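Local coordinates for topoisomerase IV subunit A (Escherichia coli, PDB 1ZVT), which is part of a type II DNA topoisomerase that unlinks and relaxes DNA, its C-terminal beta-pinwheel domain probably binding the DNA substrate, at residues D94-L99 and P137-D142; L98-D103 and K123-L128; G107-F112 and S162-L167; S144-A149 and M158-D163. All coordinates share one frame; numbering follows the deposited sequence.

Interaction 1 (D94-L99 and P137-D142); sequences DDQKLL and PVVIED
Leu98 and Leu99 pair with Val139 and Val138 at one edge of a four-stranded blade of the beta-pinwheel, where the short strand 138-139 runs antiparallel to strand 97-101. Leu99 and Val138 form a hydrogen-bonded pair: Leu99 N gives to Val138 O at 2.7 Å, and Val138 N returns to Leu99 O at 3.1 Å. One step on, Leu98 and Val139 are a non-hydrogen-bonded pair, and Leu98 CD2 meets Val139 CG2 at 3.8 Å on the sheet face opposite to that of Leu99 and Val138. Beyond the pairs, Lys97 O takes two donors. Ile140 N reaches it at 2.9 Å, tilted 35° from the carbonyl plane, while Gln96 NE2 sits in that plane on a lone pair at 3.2 Å. The Gln96 chain bends at chi2 (64°), and its amide carbon CD lies 3.7 Å from Val139 CG1. An alanine here would probably leave Lys97 O with Ile140 N as its one donor from the two segments and open a gap beside the Val139 methyl. Ile140 extends along strand 97-101, CD1 lying 3.7 Å from Leu98 C. Leu99 also packs on Leu193 and Val195 of strand 190-196, in the next blade. Backbone bonds thus hold the edge strand, apolar groups pack on both sheet faces, and Lys97 O is gripped by one backbone and one side-chain N-H.

Interaction 2 (L98-D103 and K123-L128); sequences LLMASD and KALITL
Ser102 OG gives its proton to a water at 2.8 Å, and that water in turn donates to Thr127 O at 2.8 Å, so one bridging molecule links the two segments. The same hydroxyl oxygen also takes a weak bond from Ala104 N, which helps to fix its rotation (chi1 70°). Beside it the contact turns apolar, with Leu128 CD2 lying 3.6 Å from Ser102 CB. Segments 98-103 and 123-128 belong to successive blades of the beta-pinwheel. Strand 123-124 is the last strand of one four-stranded blade, and the chain that leaves it passes along strand 97-101 of the following blade. The touching parts run nearly in the same direction, 19° apart, yet Ala101 CA and Ile126 CA are 7.3 Å from each other, so side chains rather than backbone bonds fill the interval. Ile126 does this with an extended chain, CG1 anti to the backbone N, and presses CD1 against the backbone of strand 97-101, at 3.4 Å from Ala101 C. Further along, Met100 crosses Leu125 at about a right angle. Its chain bends at both chi2 and chi3, and CE meets Leu125 CD2 at 3.7 Å, with the sulphur slightly farther from the same methyl. Met100, Leu125 and Ile126 all touch Phe108 of strand 106-111, whereas Ala101 CB points away from segment 123-128 and packs on Leu193.

Interaction 3 (G107-F112 and S162-L167); sequences GFVCTF and SDLPQL
Phe108 and Leu167 cross at about a right angle, Leu167 CB meeting Phe108 at CB, CG and CD1, each at 3.9 Å, and Leu167 CD1 also reaches Phe108 CB. Phe108 CG comes within range of that leucine CB from a position between its own backbone N and carbonyl carbon (chi1 56°). Leu164, three residues earlier in the loop, has CG anti to the backbone N and sets its two methyls against the main chain of Gly107 and Phe108. Its CD2 rests 3.8 Å from Phe108 CA, while CD1 approaches Gly107 O. An alanine in place of Leu164 would probably leave a gap beside the backbone of Gly107 and Phe108 and take away the methyl that packs on Leu99. Val109 turns CG2 to Leu164 O at 3.6 Å, and the extended Gln166 lays CG 3.2 Å from Val109 O before NE2 nears the Thr111 methyl. Between these side chains the backbones make a single bridge, Val109 with Gln166. Val109 N gives to Pro165 O at 3.2 Å, and Leu167 N gives to Val109 O at 2.9 Å, nearly along the C=O axis. A water donates to both Pro165 O and Gly107 O. The loop thus follows the edge of strand 106-111 on which strand 173-174 pairs at Gly107, with Leu167 and Pro165 touching Asn173, and strand 97-101 lies along the strand's other edge.

Interaction 4 (S144-A149 and M158-D163); sequences SDMLLA and MFPVSD
Leu147 and Phe159 exchange two backbone hydrogen bonds of the hairpin of strands 146-151 and 155-160, Leu147 N to Phe159 O at 2.8 Å and Phe159 N to Leu147 O at 3.1 Å. A third runs from Val161 N to Asp145 O at 3.0 Å, just where strand 155-160 gives way to a short 3-10 turn. Asp145 O also takes a bond from a water, which itself accepts from Ser162 N, so two donors grip this carbonyl. Leu147 O receives a CA-H...O contact from Met158 as well, its CA standing 3.2 Å away.

The apolar contacts divide between the faces. On one, Leu147 and Phe159 lie side by side and point the same way; both leucine methyls meet the ring at CZ, CD2 at 3.8 Å, while CB sits above one face of the ring, offset toward the rim. Val161 extends this cluster next to Leu147 CB. On the other side Met146 and Met158 cross at about a right angle. Met146 bends at chi2 and again at chi3 (-67°), and CE lies 3.5 Å from Met158 CG and close to Pro160 CD.

Pro160 is matched with Met146 as a non-hydrogen-bonded pair, a place where its missing N-H costs the hairpin no bond, and the bent methionine lays SD and CE against the proline.

Overall arrangement
Strand 97-101 serves interactions 1 and 2, which share Leu98 and Leu99. Interaction 2 closes a loop of 19 residues, bringing the segment after strand 123-124, which belongs to the preceding blade, against it; this loop nests in that of interaction 1, which spans 37 residues to add strand 138-139 at one edge of the blade. Interaction 3 crosses both, since it starts from strand 106-111 inside their loops and ends beyond them at residues 162-167. The short hairpin of interaction 4 opens within the loop of interaction 3, after interaction 1 has closed, and ends on the stretch that interaction 3 uses. Leu99 against Leu147 and Leu164 joins the blade of strand 97-101 to that of strands 146-151 and 155-160.

Interaction 1 (D94-L99 and P137-D142)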
loop_
_atom_site.group_PDB
_atom_site.type_symbol
_atom_site.label_atom_id
_atom_site.label_comp_id
_atom_site.label_asym_id
_atom_site.label_seq_id
_atom_site.Cartn_x
_atom_site.Cartn_y
_atom_site.Cartn_z
ATOM N N ASP A 94 14.342 -1.463 9.188
ATOM C CA ASP A 94 13.973 -2.868 9.364
ATOM C C ASP A 94 12.757 -3.034 10.275
ATOM O O ASP A 94 11.917 -3.908 10.063
ATOM C CB ASP A 94 15.121 -3.662 9.995
ATOM C CG ASP A 94 16.232 -3.985 9.033
ATOM O OD1 ASP A 94 16.038 -3.868 7.801
ATOM O OD2 ASP A 94 17.318 -4.385 9.525
ATOM N N ASP A 95 12.701 -2.214 11.319
ATOM C CA ASP A 95 11.686 -2.374 12.359
ATOM C C ASP A 95 10.406 -1.588 12.091
ATOM O O ASP A 95 9.490 -1.640 12.915
ATOM C CB ASP A 95 12.263 -1.965 13.731
ATOM C CG ASP A 95 12.656 -0.472 13.808
ATOM O OD1 ASP A 95 12.634 0.237 12.781
ATOM O OD2 ASP A 95 13.002 0.002 14.925
ATOM N N GLN A 96 10.338 -0.876 10.954
ATOM C CA GLN A 96 9.204 0.020 10.655
ATOM C C GLN A 96 7.906 -0.777 10.558
ATOM O O GLN A 96 7.805 -1.713 9.771
ATOM C CB GLN A 96 9.427 0.778 9.317
ATOM C CG GLN A 96 8.265 1.674 8.906
ATOM C CD GLN A 96 8.040 2.795 9.889
ATOM O OE1 GLN A 96 8.956 3.572 10.175
ATOM N NE2 GLN A 96 6.830 2.868 10.443
ATOM N N LYS A 97 6.907 -0.392 11.334
ATOM C CA LYS A 97 5.599 -1.051 11.223
ATOM C C LYS A 97 4.828 -0.647 9.978
ATOM O O LYS A 97 4.844 0.526 9.579
ATOM C CB LYS A 97 4.753 -0.771 12.467
ATOM C CG LYS A 97 5.331 -1.379 13.758
ATOM C CD LYS A 97 4.892 -2.828 13.931
ATOM C CE LYS A 97 5.573 -3.512 15.115
ATOM N NZ LYS A 97 5.055 -3.036 16.441
ATOM N N LEU A 98 4.130 -1.627 9.392
ATOM C CA LEU A 98 3.367 -1.435 8.156
ATOM C C LEU A 98 2.031 -2.101 8.311
ATOM O O LEU A 98 1.904 -3.085 9.054
ATOM C CB LEU A 98 4.073 -2.127 6.983
ATOM C CG LEU A 98 5.547 -1.834 6.743
ATOM C CD1 LEU A 98 6.091 -2.761 5.670
ATOM C CD2 LEU A 98 5.663 -0.376 6.298
ATOM N N LEU A 99 1.034 -1.581 7.609
ATOM C CA LEU A 99 -0.263 -2.253 7.534
ATOM C C LEU A 99 -0.394 -2.922 6.167
ATOM O O LEU A 99 -0.373 -2.233 5.139
ATOM C CB LEU A 99 -1.393 -1.232 7.741
ATOM C CG LEU A 99 -2.839 -1.647 7.462
ATOM C CD1 LEU A 99 -3.233 -2.801 8.390
ATOM C CD2 LEU A 99 -3.786 -0.459 7.656
ATOM N N PRO A 137 0.134 -0.785 0.702
ATOM C CA PRO A 137 0.684 -0.870 2.087
ATOM C C PRO A 137 0.736 0.490 2.719
ATOM O O PRO A 137 0.996 1.476 2.023
ATOM C CB PRO A 137 2.123 -1.405 1.877
ATOM C CG PRO A 137 1.996 -2.195 0.586
ATOM C CD PRO A 137 1.057 -1.375 -0.277
ATOM N N VAL A 138 0.493 0.565 4.024
ATOM C CA VAL A 138 0.504 1.835 4.717
ATOM C C VAL A 138 1.572 1.787 5.781
ATOM O O VAL A 138 1.579 0.882 6.620
ATOM C CB VAL A 138 -0.833 2.161 5.371
ATOM C CG1 VAL A 138 -0.794 3.577 6.018
ATOM C CG2 VAL A 138 -1.966 2.065 4.336
ATOM N N VAL A 139 2.481 2.760 5.733
ATOM C CA VAL A 139 3.506 2.893 6.767
ATOM C C VAL A 139 2.836 3.454 8.016
ATOM O O VAL A 139 2.147 4.495 7.974
ATOM C CB VAL A 139 4.669 3.804 6.303
ATOM C CG1 VAL A 139 5.635 4.103 7.441
ATOM C CG2 VAL A 139 5.403 3.200 5.128
ATOM N N ILE A 140 3.010 2.758 9.138
ATOM C CA ILE A 140 2.370 3.189 10.376
ATOM C C ILE A 140 3.347 4.092 11.141
ATOM O O ILE A 140 4.366 3.612 11.651
ATOM C CB ILE A 140 1.952 1.988 11.243
ATOM C CG1 ILE A 140 0.862 1.155 10.550
ATOM C CG2 ILE A 140 1.497 2.487 12.637
ATOM C CD1 ILE A 140 0.687 -0.250 11.165
ATOM N N GLU A 141 3.015 5.384 11.226
ATOM C CA GLU A 141 3.942 6.387 11.775
ATOM C C GLU A 141 3.947 6.395 13.290
ATOM O O GLU A 141 5.004 6.580 13.900
ATOM C CB GLU A 141 3.638 7.793 11.232
ATOM C CG GLU A 141 3.904 7.950 9.736
ATOM C CD GLU A 141 5.374 7.807 9.345
ATOM O OE1 GLU A 141 6.273 7.959 10.210
ATOM O OE2 GLU A 141 5.628 7.544 8.147
ATOM N N ASP A 142 2.775 6.174 13.890
ATOM C CA ASP A 142 2.618 6.106 15.346
ATOM C C ASP A 142 1.677 4.961 15.748
ATOM O O ASP A 142 0.591 4.781 15.170
ATOM C CB ASP A 142 2.090 7.446 15.881
ATOM C CG ASP A 142 1.854 7.444 17.415
ATOM O OD1 ASP A 142 2.363 6.573 18.146
ATOM O OD2 ASP A 142 1.151 8.352 17.903
#

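Interaction 2 (L98-D103 and K123-L128)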
loop_
_atom_site.group_PDB
_atom_site.type_symbol
_atom_site.label_atom_id
_atom_site.label_comp_id
_atom_site.label_asym_id
_atom_site.label_seq_id
_atom_site.Cartn_x
_atom_site.Cartn_y
_atom_site.Cartn_z
ATOM N N LEU A 98 4.130 -1.627 9.392
ATOM C CA LEU A 98 3.367 -1.435 8.156
ATOM C C LEU A 98 2.031 -2.101 8.311
ATOM O O LEU A 98 1.904 -3.085 9.054
ATOM C CB LEU A 98 4.073 -2.127 6.983
ATOM C CG LEU A 98 5.547 -1.834 6.743
ATOM C CD1 LEU A 98 6.091 -2.761 5.670
ATOM C CD2 LEU A 98 5.663 -0.376 6.298
ATOM N N LEU A 99 1.034 -1.581 7.609
ATOM C CA LEU A 99 -0.263 -2.253 7.534
ATOM C C LEU A 99 -0.394 -2.922 6.167
ATOM O O LEU A 99 -0.373 -2.233 5.139
ATOM C CB LEU A 99 -1.393 -1.232 7.741
ATOM C CG LEU A 99 -2.839 -1.647 7.462
ATOM C CD1 LEU A 99 -3.233 -2.801 8.390
ATOM C CD2 LEU A 99 -3.786 -0.459 7.656
ATOM N N MET A 100 -0.594 -4.242 6.169
ATOM C CA MET A 100 -0.814 -5.027 4.948
ATOM C C MET A 100 -2.258 -5.484 4.925
ATOM O O MET A 100 -2.799 -5.869 5.964
ATOM C CB MET A 100 0.081 -6.273 4.931
ATOM C CG MET A 100 1.577 -5.997 4.863
ATOM S SD MET A 100 2.087 -5.032 3.407
ATOM C CE MET A 100 1.350 -5.898 2.055
ATOM N N ALA A 101 -2.894 -5.446 3.753
ATOM C CA ALA A 101 -4.305 -5.810 3.677
ATOM C C ALA A 101 -4.720 -6.179 2.272
ATOM O O ALA A 101 -4.047 -5.820 1.281
ATOM C CB ALA A 101 -5.183 -4.658 4.207
ATOM N N SER A 102 -5.831 -6.906 2.188
ATOM C CA SER A 102 -6.462 -7.189 0.898
ATOM C C SER A 102 -7.824 -6.499 0.813
ATOM O O SER A 102 -8.444 -6.136 1.834
ATOM C CB SER A 102 -6.647 -8.700 0.725
ATOM O OG SER A 102 -7.653 -9.163 1.615
ATOM N N ASP A 103 -8.339 -6.359 -0.401
ATOM C CA ASP A 103 -9.629 -5.689 -0.556
ATOM C C ASP A 103 -10.807 -6.591 -0.170
ATOM O O ASP A 103 -11.947 -6.162 -0.208
ATOM C CB ASP A 103 -9.810 -5.101 -1.972
ATOM C CG ASP A 103 -9.968 -6.143 -3.040
ATOM O OD1 ASP A 103 -9.862 -7.364 -2.777
ATOM O OD2 ASP A 103 -10.168 -5.721 -4.202
ATOM N N LYS A 123 8.560 -13.885 -1.427
ATOM C CA LYS A 123 7.802 -14.516 -0.343
ATOM C C LYS A 123 6.307 -14.308 -0.512
ATOM O O LYS A 123 5.869 -13.230 -0.905
ATOM C CB LYS A 123 8.268 -13.920 1.000
ATOM C CG LYS A 123 7.277 -13.968 2.137
ATOM C CD LYS A 123 7.844 -13.318 3.394
ATOM C CE LYS A 123 6.798 -13.329 4.508
ATOM N NZ LYS A 123 7.323 -12.793 5.808
ATOM N N ALA A 124 5.512 -15.348 -0.212
ATOM C CA ALA A 124 4.065 -15.184 -0.133
ATOM C C ALA A 124 3.775 -14.399 1.134
ATOM O O ALA A 124 3.959 -14.916 2.237
ATOM C CB ALA A 124 3.375 -16.567 -0.091
ATOM N N LEU A 125 3.410 -13.133 1.001
ATOM C CA LEU A 125 3.296 -12.278 2.185
ATOM C C LEU A 125 1.849 -12.150 2.627
ATOM O O LEU A 125 1.540 -12.316 3.806
ATOM C CB LEU A 125 3.894 -10.897 1.934
ATOM C CG LEU A 125 3.580 -9.771 2.920
ATOM C CD1 LEU A 125 4.266 -9.997 4.249
ATOM C CD2 LEU A 125 4.007 -8.421 2.298
ATOM N N ILE A 126 0.977 -11.800 1.689
ATOM C CA ILE A 126 -0.454 -11.735 2.003
ATOM C C ILE A 126 -1.250 -12.649 1.080
ATOM O O ILE A 126 -1.072 -12.651 -0.149
ATOM C CB ILE A 126 -1.001 -10.284 2.052
ATOM C CG1 ILE A 126 -2.503 -10.278 2.385
ATOM C CG2 ILE A 126 -0.692 -9.526 0.762
ATOM C CD1 ILE A 126 -2.952 -8.975 2.984
ATOM N N THR A 127 -2.075 -13.486 1.692
ATOM C CA THR A 127 -2.874 -14.421 0.949
ATOM C C THR A 127 -4.168 -13.737 0.515
ATOM O O THR A 127 -4.900 -13.199 1.344
ATOM C CB THR A 127 -3.173 -15.646 1.809
ATOM O OG1 THR A 127 -1.929 -16.164 2.277
ATOM C CG2 THR A 127 -3.908 -16.705 1.015
ATOM N N LEU A 128 -4.429 -13.757 -0.788
ATOM C CA LEU A 128 -5.624 -13.118 -1.327
ATOM C C LEU A 128 -6.734 -14.128 -1.539
ATOM O O LEU A 128 -6.530 -15.155 -2.226
ATOM C CB LEU A 128 -5.324 -12.470 -2.666
ATOM C CG LEU A 128 -4.224 -11.411 -2.671
ATOM C CD1 LEU A 128 -4.003 -10.944 -4.091
ATOM C CD2 LEU A 128 -4.620 -10.242 -1.763
HETATM O O HOH W 1 -6.152 -11.187 2.802
#

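Interaction 3 (G107-F112 and S162-L167)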
loop_
_atom_site.group_PDB
_atom_site.type_symbol
_atom_site.label_atom_id
_atom_site.label_comp_id
_atom_site.label_asym_id
_atom_site.label_seq_id
_atom_site.Cartn_x
_atom_site.Cartn_y
_atom_site.Cartn_z
ATOM N N GLY A 107 -6.374 -8.233 6.959
ATOM C CA GLY A 107 -4.993 -7.783 6.947
ATOM C C GLY A 107 -4.270 -7.921 8.261
ATOM O O GLY A 107 -4.749 -8.582 9.200
ATOM N N PHE A 108 -3.095 -7.318 8.337
ATOM C CA PHE A 108 -2.284 -7.472 9.542
ATOM C C PHE A 108 -1.259 -6.389 9.650
ATOM O O PHE A 108 -0.914 -5.734 8.671
ATOM C CB PHE A 108 -1.628 -8.877 9.590
ATOM C CG PHE A 108 -0.781 -9.227 8.374
ATOM C CD1 PHE A 108 0.573 -8.914 8.348
ATOM C CD2 PHE A 108 -1.335 -9.901 7.274
ATOM C CE1 PHE A 108 1.379 -9.235 7.220
ATOM C CE2 PHE A 108 -0.548 -10.225 6.165
ATOM C CZ PHE A 108 0.812 -9.879 6.135
ATOM N N VAL A 109 -0.753 -6.198 10.859
ATOM C CA VAL A 109 0.388 -5.310 11.036
ATOM C C VAL A 109 1.643 -6.176 10.950
ATOM O O VAL A 109 1.657 -7.303 11.454
ATOM C CB VAL A 109 0.326 -4.593 12.403
ATOM C CG1 VAL A 109 1.572 -3.772 12.625
ATOM C CG2 VAL A 109 -0.913 -3.670 12.459
ATOM N N CYS A 110 2.681 -5.676 10.290
ATOM C CA CYS A 110 3.976 -6.368 10.261
ATOM C C CYS A 110 5.094 -5.335 10.289
ATOM O O CYS A 110 4.821 -4.148 10.460
ATOM C CB CYS A 110 4.121 -7.290 9.042
ATOM S SG CYS A 110 4.136 -6.478 7.405
ATOM N N THR A 111 6.344 -5.789 10.192
ATOM C CA THR A 111 7.459 -4.862 10.032
ATOM C C THR A 111 8.027 -4.988 8.614
ATOM O O THR A 111 7.775 -5.972 7.917
ATOM C CB THR A 111 8.606 -5.130 11.030
ATOM O OG1 THR A 111 9.136 -6.440 10.801
ATOM C CG2 THR A 111 8.126 -4.981 12.500
ATOM N N PHE A 112 8.812 -3.995 8.216
ATOM C CA PHE A 112 9.476 -4.001 6.895
ATOM C C PHE A 112 10.318 -5.263 6.718
ATOM O O PHE A 112 10.363 -5.859 5.621
ATOM C CB PHE A 112 10.337 -2.739 6.760
ATOM C CG PHE A 112 11.027 -2.596 5.421
ATOM C CD1 PHE A 112 10.333 -2.159 4.302
ATOM C CD2 PHE A 112 12.387 -2.883 5.290
ATOM C CE1 PHE A 112 10.982 -2.013 3.049
ATOM C CE2 PHE A 112 13.047 -2.756 4.031
ATOM C CZ PHE A 112 12.328 -2.313 2.914
ATOM N N SER A 162 -3.591 -0.436 16.586
ATOM C CA SER A 162 -3.111 -1.431 17.573
ATOM C C SER A 162 -4.076 -2.595 17.789
ATOM O O SER A 162 -3.666 -3.643 18.279
ATOM C CB SER A 162 -2.806 -0.761 18.919
ATOM O OG SER A 162 -3.929 -0.034 19.391
ATOM N N ASP A 163 -5.354 -2.411 17.453
ATOM C CA ASP A 163 -6.360 -3.478 17.553
ATOM C C ASP A 163 -6.159 -4.608 16.539
ATOM O O ASP A 163 -6.658 -5.726 16.737
ATOM C CB ASP A 163 -7.778 -2.914 17.385
ATOM C CG ASP A 163 -8.320 -2.271 18.649
ATOM O OD1 ASP A 163 -7.577 -2.206 19.659
ATOM O OD2 ASP A 163 -9.498 -1.834 18.616
ATOM N N LEU A 164 -5.434 -4.328 15.462
ATOM C CA LEU A 164 -5.190 -5.325 14.444
ATOM C C LEU A 164 -3.940 -6.156 14.774
ATOM O O LEU A 164 -2.829 -5.599 14.884
ATOM C CB LEU A 164 -5.021 -4.634 13.086
ATOM C CG LEU A 164 -4.958 -5.561 11.870
ATOM C CD1 LEU A 164 -6.228 -6.371 11.687
ATOM C CD2 LEU A 164 -4.702 -4.724 10.651
ATOM N N PRO A 165 -4.107 -7.482 14.955
ATOM C CA PRO A 165 -2.973 -8.322 15.343
ATOM C C PRO A 165 -1.805 -8.261 14.372
ATOM O O PRO A 165 -1.991 -8.135 13.152
ATOM C CB PRO A 165 -3.575 -9.739 15.381
ATOM C CG PRO A 165 -5.020 -9.522 15.704
ATOM C CD PRO A 165 -5.357 -8.273 14.884
ATOM N N GLN A 166 -0.602 -8.333 14.942
ATOM C CA GLN A 166 0.631 -8.398 14.175
ATOM C C GLN A 166 0.914 -9.824 13.701
ATOM O O GLN A 166 0.804 -10.771 14.471
ATOM C CB GLN A 166 1.796 -7.839 15.004
ATOM C CG GLN A 166 3.135 -7.853 14.277
ATOM C CD GLN A 166 4.219 -7.042 14.964
ATOM O OE1 GLN A 166 3.991 -6.419 16.003
ATOM N NE2 GLN A 166 5.409 -7.029 14.368
ATOM N N LEU A 167 1.256 -9.966 12.426
ATOM C CA LEU A 167 1.625 -11.247 11.818
ATOM C C LEU A 167 2.838 -11.040 10.917
ATOM O O LEU A 167 3.183 -9.897 10.592
ATOM C CB LEU A 167 0.463 -11.807 10.983
ATOM C CG LEU A 167 -0.817 -12.231 11.711
ATOM C CD1 LEU A 167 -1.880 -12.584 10.682
ATOM C CD2 LEU A 167 -0.585 -13.406 12.714
HETATM O O HOH W 2 -4.167 -9.159 11.869
#

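Interaction 4 (S144-A149 and M158-D163)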
loop_
_atom_site.group_PDB
_atom_site.type_symbol
_atom_site.label_atom_id
_atom_site.label_comp_id
_atom_site.label_asym_id
_atom_site.label_seq_id
_atom_site.Cartn_x
_atom_site.Cartn_y
_atom_site.Cartn_z
ATOM N N SER A 144 -0.335 4.646 18.045
ATOM C CA SER A 144 -1.649 5.084 18.534
ATOM C C SER A 144 -2.552 5.646 17.421
ATOM O O SER A 144 -3.672 6.096 17.668
ATOM C CB SER A 144 -1.501 6.080 19.693
ATOM O OG SER A 144 -1.103 7.359 19.225
ATOM N N ASP A 145 -2.066 5.592 16.183
ATOM C CA ASP A 145 -2.843 6.077 15.043
ATOM C C ASP A 145 -4.126 5.250 14.858
ATOM O O ASP A 145 -4.238 4.135 15.389
ATOM C CB ASP A 145 -1.982 6.051 13.775
ATOM C CG ASP A 145 -0.964 7.224 13.699
ATOM O OD1 ASP A 145 -0.991 8.149 14.550
ATOM O OD2 ASP A 145 -0.118 7.206 12.768
ATOM N N MET A 146 -5.090 5.821 14.129
ATOM C CA MET A 146 -6.371 5.160 13.859
ATOM C C MET A 146 -6.349 4.558 12.460
ATOM O O MET A 146 -5.832 5.158 11.528
ATOM C CB MET A 146 -7.531 6.154 13.905
ATOM C CG MET A 146 -7.694 6.868 15.233
ATOM S SD MET A 146 -8.039 5.680 16.535
ATOM C CE MET A 146 -9.620 5.075 16.096
ATOM N N LEU A 147 -6.898 3.366 12.328
ATOM C CA LEU A 147 -7.131 2.743 11.023
ATOM C C LEU A 147 -8.516 3.183 10.565
ATOM O O LEU A 147 -9.457 3.182 11.354
ATOM C CB LEU A 147 -7.080 1.207 11.175
ATOM C CG LEU A 147 -7.322 0.326 9.940
ATOM C CD1 LEU A 147 -6.635 -1.020 10.122
ATOM C CD2 LEU A 147 -8.821 0.147 9.657
ATOM N N LEU A 148 -8.630 3.585 9.304
ATOM C CA LEU A 148 -9.912 4.007 8.760
ATOM C C LEU A 148 -10.131 3.229 7.480
ATOM O O LEU A 148 -9.270 3.228 6.580
ATOM C CB LEU A 148 -9.940 5.520 8.494
ATOM C CG LEU A 148 -11.223 6.032 7.842
ATOM C CD1 LEU A 148 -12.458 5.853 8.731
ATOM C CD2 LEU A 148 -11.088 7.487 7.434
ATOM N N ALA A 149 -11.235 2.489 7.445
ATOM C CA ALA A 149 -11.559 1.673 6.282
ATOM C C ALA A 149 -12.832 2.190 5.668
ATOM O O ALA A 149 -13.776 2.542 6.382
ATOM C CB ALA A 149 -11.795 0.191 6.724
ATOM N N MET A 158 -13.764 2.997 11.833
ATOM C CA MET A 158 -12.479 3.483 12.368
ATOM C C MET A 158 -12.205 2.803 13.714
ATOM O O MET A 158 -13.102 2.705 14.551
ATOM C CB MET A 158 -12.479 5.004 12.571
ATOM C CG MET A 158 -11.106 5.553 12.939
ATOM S SD MET A 158 -11.077 7.353 12.840
ATOM C CE MET A 158 -11.901 7.848 14.333
ATOM N N PHE A 159 -10.969 2.354 13.928
ATOM C CA PHE A 159 -10.561 1.818 15.237
ATOM C C PHE A 159 -9.042 1.942 15.352
ATOM O O PHE A 159 -8.365 2.091 14.332
ATOM C CB PHE A 159 -11.014 0.352 15.421
ATOM C CG PHE A 159 -10.474 -0.595 14.375
ATOM C CD1 PHE A 159 -9.179 -1.115 14.475
ATOM C CD2 PHE A 159 -11.281 -1.002 13.313
ATOM C CE1 PHE A 159 -8.688 -1.998 13.501
ATOM C CE2 PHE A 159 -10.796 -1.870 12.335
ATOM C CZ PHE A 159 -9.497 -2.375 12.441
ATOM N N PRO A 160 -8.505 1.905 16.582
ATOM C CA PRO A 160 -7.049 2.083 16.725
ATOM C C PRO A 160 -6.291 0.985 15.983
ATOM O O PRO A 160 -6.651 -0.184 16.079
ATOM C CB PRO A 160 -6.838 1.963 18.237
ATOM C CG PRO A 160 -8.162 2.355 18.833
ATOM C CD PRO A 160 -9.151 1.717 17.894
ATOM N N VAL A 161 -5.252 1.354 15.228
ATOM C CA VAL A 161 -4.538 0.345 14.437
ATOM C C VAL A 161 -3.890 -0.761 15.320
ATOM O O VAL A 161 -3.695 -1.882 14.848
ATOM C CB VAL A 161 -3.529 0.997 13.434
ATOM C CG1 VAL A 161 -2.345 1.554 14.170
ATOM C CG2 VAL A 161 -3.094 -0.006 12.334
ATOM N N SER A 162 -3.591 -0.436 16.586
ATOM C CA SER A 162 -3.111 -1.431 17.573
ATOM C C SER A 162 -4.076 -2.595 17.789
ATOM O O SER A 162 -3.666 -3.643 18.279
ATOM C CB SER A 162 -2.806 -0.761 18.919
ATOM O OG SER A 162 -3.929 -0.034 19.391
ATOM N N ASP A 163 -5.354 -2.411 17.453
ATOM C CA ASP A 163 -6.360 -3.478 17.553
ATOM C C ASP A 163 -6.159 -4.608 16.539
ATOM O O ASP A 163 -6.658 -5.726 16.737
ATOM C CB ASP A 163 -7.778 -2.914 17.385
ATOM C CG ASP A 163 -8.320 -2.271 18.649
ATOM O OD1 ASP A 163 -7.577 -2.206 19.659
ATOM O OD2 ASP A 163 -9.498 -1.834 18.616
HETATM O O HOH W 3 -3.581 2.449 17.673
#